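Local coordinates for protein cytochrome b5 reductase 4 (Homo sapiens, PDB 3LF5) that probably shuttles electrons from NADH through a flavin-bearing reductase domain to the heme of its cytochrome b5 domain, the part whose structure this is, at residues D20-C25 / Y31-Y36. Sequence-based numbering, arbitrary orientation. Where two conformers were deposited one is given.
Sequences DDCWIC and YNVSPY. With HEM (protoporphyrin IX containing Fe), chain C.
Val33 turns its CG2 methyl into the angle between Cys22 and Ile24, two residues whose side chains leave the same side of the neighbouring strand. The methyl lies 3.6 Å from Cys22 SG and equally close to Ile24 CD1. Ile24 reaches it through an extended chain, crossing the valine at about a right angle. Leu47 of helix 44-48 packs against both Val33 and Ile24, and Met48 against Cys22, so this apolar group is closed over by the helix.

On the other face, the Trp23 indole presents its pyrrole edge to Asn32, with CD1 3.8 Å from OD1 and the ring and amide planes turned 61° apart. The same Asn32 OD1 accepts a weak bond from the backbone N of Ser34. Asp21 OD1 is hydrogen-bonded to His16, whose ring stacks on Trp23.

Reciprocal bonds between Ile24 and Tyr31 hold the paired backbones, the Tyr31 N to Ile24 O bond being nearly straight at 169°. Trp23 and Asn32 follow as a non-hydrogen-bonded pair, where Trp23 CA makes a CH...O contact of 3.2 Å with Tyr31 O. Just past the strand end, Val33 N still bonds to Cys22 O at 2.9 Å. Beyond it a side chain replaces the backbone acceptor: Ser34 OG, swung beside its own backbone N (chi1 -74°), accepts a bent bond from Cys22 N at 2.9 Å in one of two serine conformers. This hydroxyl is also hydrogen-bonded to Lys19 O, tying the chain before one strand to the turn after the other.

From that turn the chain runs on to Tyr36, whose OH comes within 3.2 Å of the heme meso carbon CHD. The contact is thus an antiparallel beta hairpin of the cytochrome b5 fold, leading directly into the wall of the heme pocket.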
loop_
_atom_site.group_PDB
_atom_site.type_symbol
_atom_site.label_atom_id
_atom_site.label_comp_id
_atom_site.label_asym_id
_atom_site.label_seq_id
_atom_site.Cartn_x
_atom_site.Cartn_y
_atom_site.Cartn_z
ATOM N N ASP A 20 4.438 12.984 6.582
ATOM C CA ASP A 20 5.672 13.752 6.536
ATOM C C ASP A 20 6.817 13.044 5.823
ATOM O O ASP A 20 7.894 13.642 5.678
ATOM C CB ASP A 20 6.116 14.175 7.955
ATOM C CG ASP A 20 6.631 13.006 8.822
ATOM O OD1 ASP A 20 7.300 13.304 9.839
ATOM O OD2 ASP A 20 6.351 11.814 8.556
ATOM N N ASP A 21 6.602 11.795 5.399
ATOM C CA ASP A 21 7.614 11.012 4.711
ATOM C C ASP A 21 6.876 10.001 3.848
ATOM O O ASP A 21 6.726 8.824 4.191
ATOM C CB ASP A 21 8.546 10.328 5.702
ATOM C CG ASP A 21 9.709 9.623 5.034
ATOM O OD1 ASP A 21 9.900 9.753 3.816
ATOM O OD2 ASP A 21 10.474 8.976 5.774
ATOM N N CYS A 22 6.379 10.507 2.722
ATOM C CA CYS A 22 5.441 9.800 1.881
ATOM C C CYS A 22 6.014 9.630 0.501
ATOM O O CYS A 22 6.176 10.613 -0.225
ATOM C CB CYS A 22 4.133 10.593 1.750
ATOM S SG CYS A 22 2.826 9.711 0.882
ATOM N N TRP A 23 6.349 8.392 0.143
ATOM C CA TRP A 23 6.755 8.087 -1.225
ATOM C C TRP A 23 5.625 7.348 -1.930
ATOM O O TRP A 23 4.978 6.483 -1.365
ATOM C CB TRP A 23 8.020 7.222 -1.286
ATOM C CG TRP A 23 9.288 7.859 -0.783
ATOM C CD1 TRP A 23 9.447 9.059 -0.191
ATOM C CD2 TRP A 23 10.575 7.253 -0.829
ATOM N NE1 TRP A 23 10.779 9.274 0.105
ATOM C CE2 TRP A 23 11.483 8.158 -0.269
ATOM C CE3 TRP A 23 11.056 6.031 -1.303
ATOM C CZ2 TRP A 23 12.850 7.860 -0.140
ATOM C CZ3 TRP A 23 12.396 5.749 -1.187
ATOM C CH2 TRP A 23 13.279 6.656 -0.606
ATOM N N ILE A 24 5.455 7.662 -3.216
ATOM C CA ILE A 24 4.497 6.957 -4.060
ATOM C C ILE A 24 5.180 6.609 -5.373
ATOM O O ILE A 24 5.939 7.420 -5.921
ATOM C CB ILE A 24 3.226 7.806 -4.336
ATOM C CG1 ILE A 24 2.525 8.186 -3.043
ATOM C CG2 ILE A 24 2.261 7.135 -5.275
ATOM C CD1 ILE A 24 1.334 9.172 -3.216
ATOM N N CYS A 25 4.894 5.407 -5.862
ATOM C CA CYS A 25 5.344 4.970 -7.164
ATOM C C CYS A 25 4.236 5.168 -8.194
ATOM O O CYS A 25 3.113 4.737 -7.957
ATOM C CB CYS A 25 5.725 3.495 -7.085
ATOM S SG CYS A 25 5.981 2.684 -8.655
ATOM N N TYR A 31 8.302 9.032 -6.241
ATOM C CA TYR A 31 8.309 10.429 -5.871
ATOM C C TYR A 31 8.098 10.599 -4.388
ATOM O O TYR A 31 7.263 9.909 -3.800
ATOM C CB TYR A 31 7.156 11.152 -6.592
ATOM C CG TYR A 31 7.369 11.195 -8.096
ATOM C CD1 TYR A 31 8.201 12.149 -8.686
ATOM C CD2 TYR A 31 6.743 10.260 -8.916
ATOM C CE1 TYR A 31 8.424 12.146 -10.048
ATOM C CE2 TYR A 31 6.946 10.262 -10.277
ATOM C CZ TYR A 31 7.777 11.198 -10.841
ATOM O OH TYR A 31 7.972 11.169 -12.201
ATOM N N ASN A 32 8.852 11.538 -3.819
ATOM C CA ASN A 32 8.635 12.023 -2.481
ATOM C C ASN A 32 7.539 13.070 -2.512
ATOM O O ASN A 32 7.826 14.228 -2.829
ATOM C CB ASN A 32 9.903 12.676 -1.952
ATOM C CG ASN A 32 9.681 13.282 -0.587
ATOM O OD1 ASN A 32 8.831 12.816 0.186
ATOM N ND2 ASN A 32 10.423 14.316 -0.279
ATOM N N VAL A 33 6.296 12.691 -2.234
ATOM C CA VAL A 33 5.182 13.632 -2.333
ATOM C C VAL A 33 4.900 14.381 -1.041
ATOM O O VAL A 33 3.969 15.160 -0.991
ATOM C CB VAL A 33 3.897 12.963 -2.879
ATOM C CG1 VAL A 33 4.110 12.449 -4.309
ATOM C CG2 VAL A 33 3.373 11.898 -1.906
ATOM N N SER A 34 5.704 14.187 0.002
ATOM C CA SER A 34 5.458 14.965 1.212
ATOM C C SER A 34 5.409 16.477 0.975
ATOM O O SER A 34 4.517 17.114 1.513
ATOM C CB SER A 34 6.419 14.608 2.337
ATOM O OG SER A 34 6.074 13.354 2.870
ATOM N N PRO A 35 6.284 17.061 0.128
ATOM C CA PRO A 35 6.145 18.511 -0.108
ATOM C C PRO A 35 4.934 18.915 -0.951
ATOM O O PRO A 35 4.504 20.062 -0.919
ATOM C CB PRO A 35 7.443 18.905 -0.830
ATOM C CG PRO A 35 8.199 17.695 -1.024
ATOM C CD PRO A 35 7.527 16.520 -0.436
ATOM N N TYR A 36 4.372 17.960 -1.676
ATOM C CA TYR A 36 3.211 18.203 -2.531
ATOM C C TYR A 36 1.895 18.060 -1.756
ATOM O O TYR A 36 0.851 18.529 -2.225
ATOM C CB TYR A 36 3.213 17.215 -3.717
ATOM C CG TYR A 36 2.097 17.453 -4.735
ATOM C CD1 TYR A 36 1.973 18.679 -5.375
ATOM C CD2 TYR A 36 1.157 16.477 -5.005
ATOM C CE1 TYR A 36 0.927 18.909 -6.261
ATOM C CE2 TYR A 36 0.154 16.707 -5.871
ATOM C CZ TYR A 36 0.019 17.920 -6.502
ATOM O OH TYR A 36 -1.035 18.148 -7.366
HETATM C CHA HEM C . -7.215 16.151 -8.438
HETATM C CHB HEM C . -7.102 11.925 -6.071
HETATM C CHC HEM C . -2.401 11.525 -6.930
HETATM C CHD HEM C . -2.453 15.810 -9.109
HETATM C C1A HEM C . -7.572 15.040 -7.724
HETATM C C2A HEM C . -8.893 14.708 -7.280
HETATM C C3A HEM C . -8.868 13.564 -6.623
HETATM C C4A HEM C . -7.501 13.111 -6.625
HETATM C CMA HEM C . -10.050 12.799 -5.987
HETATM C CAA HEM C . -10.124 15.561 -7.559
HETATM C CBA HEM C . -10.694 14.932 -8.818
HETATM C CGA HEM C . -12.088 15.358 -9.104
HETATM O O1A HEM C . -12.439 15.114 -10.281
HETATM O O2A HEM C . -12.801 15.916 -8.215
HETATM C C1B HEM C . -5.840 11.404 -6.150
HETATM C C2B HEM C . -5.415 10.120 -5.640
HETATM C C3B HEM C . -4.113 10.006 -5.874
HETATM C C4B HEM C . -3.676 11.215 -6.553
HETATM C CMB HEM C . -6.330 9.100 -4.947
HETATM C CAB HEM C . -3.233 8.791 -5.508
HETATM C CBB HEM C . -2.259 8.372 -6.324
HETATM C C1C HEM C . -1.996 12.689 -7.514
HETATM C C2C HEM C . -0.646 13.098 -7.831
HETATM C C3C HEM C . -0.712 14.277 -8.433
HETATM C C4C HEM C . -2.068 14.661 -8.516
HETATM C CMC HEM C . 0.631 12.315 -7.544
HETATM C CAC HEM C . 0.395 15.186 -8.968
HETATM C CBC HEM C . 1.436 14.670 -9.588
HETATM C C1D HEM C . -3.735 16.232 -9.250
HETATM C C2D HEM C . -4.126 17.309 -10.110
HETATM C C3D HEM C . -5.619 17.434 -9.898
HETATM C C4D HEM C . -5.971 16.413 -8.937
HETATM C CMD HEM C . -3.204 18.136 -11.023
HETATM C CAD HEM C . -6.541 18.412 -10.634
HETATM C CBD HEM C . -6.833 17.883 -12.048
HETATM C CGD HEM C . -7.739 18.915 -12.700
HETATM O O1D HEM C . -7.382 20.117 -12.717
HETATM O O2D HEM C . -8.827 18.510 -13.178
HETATM N NA HEM C . -6.725 14.037 -7.290
HETATM N NB HEM C . -4.766 12.054 -6.705
HETATM N NC HEM C . -2.847 13.679 -7.957
HETATM N ND HEM C . -4.818 15.723 -8.586
HETATM FE FE HEM C . -4.760 13.874 -7.649
HETATM O O HOH W 1 10.093 11.912 2.686
#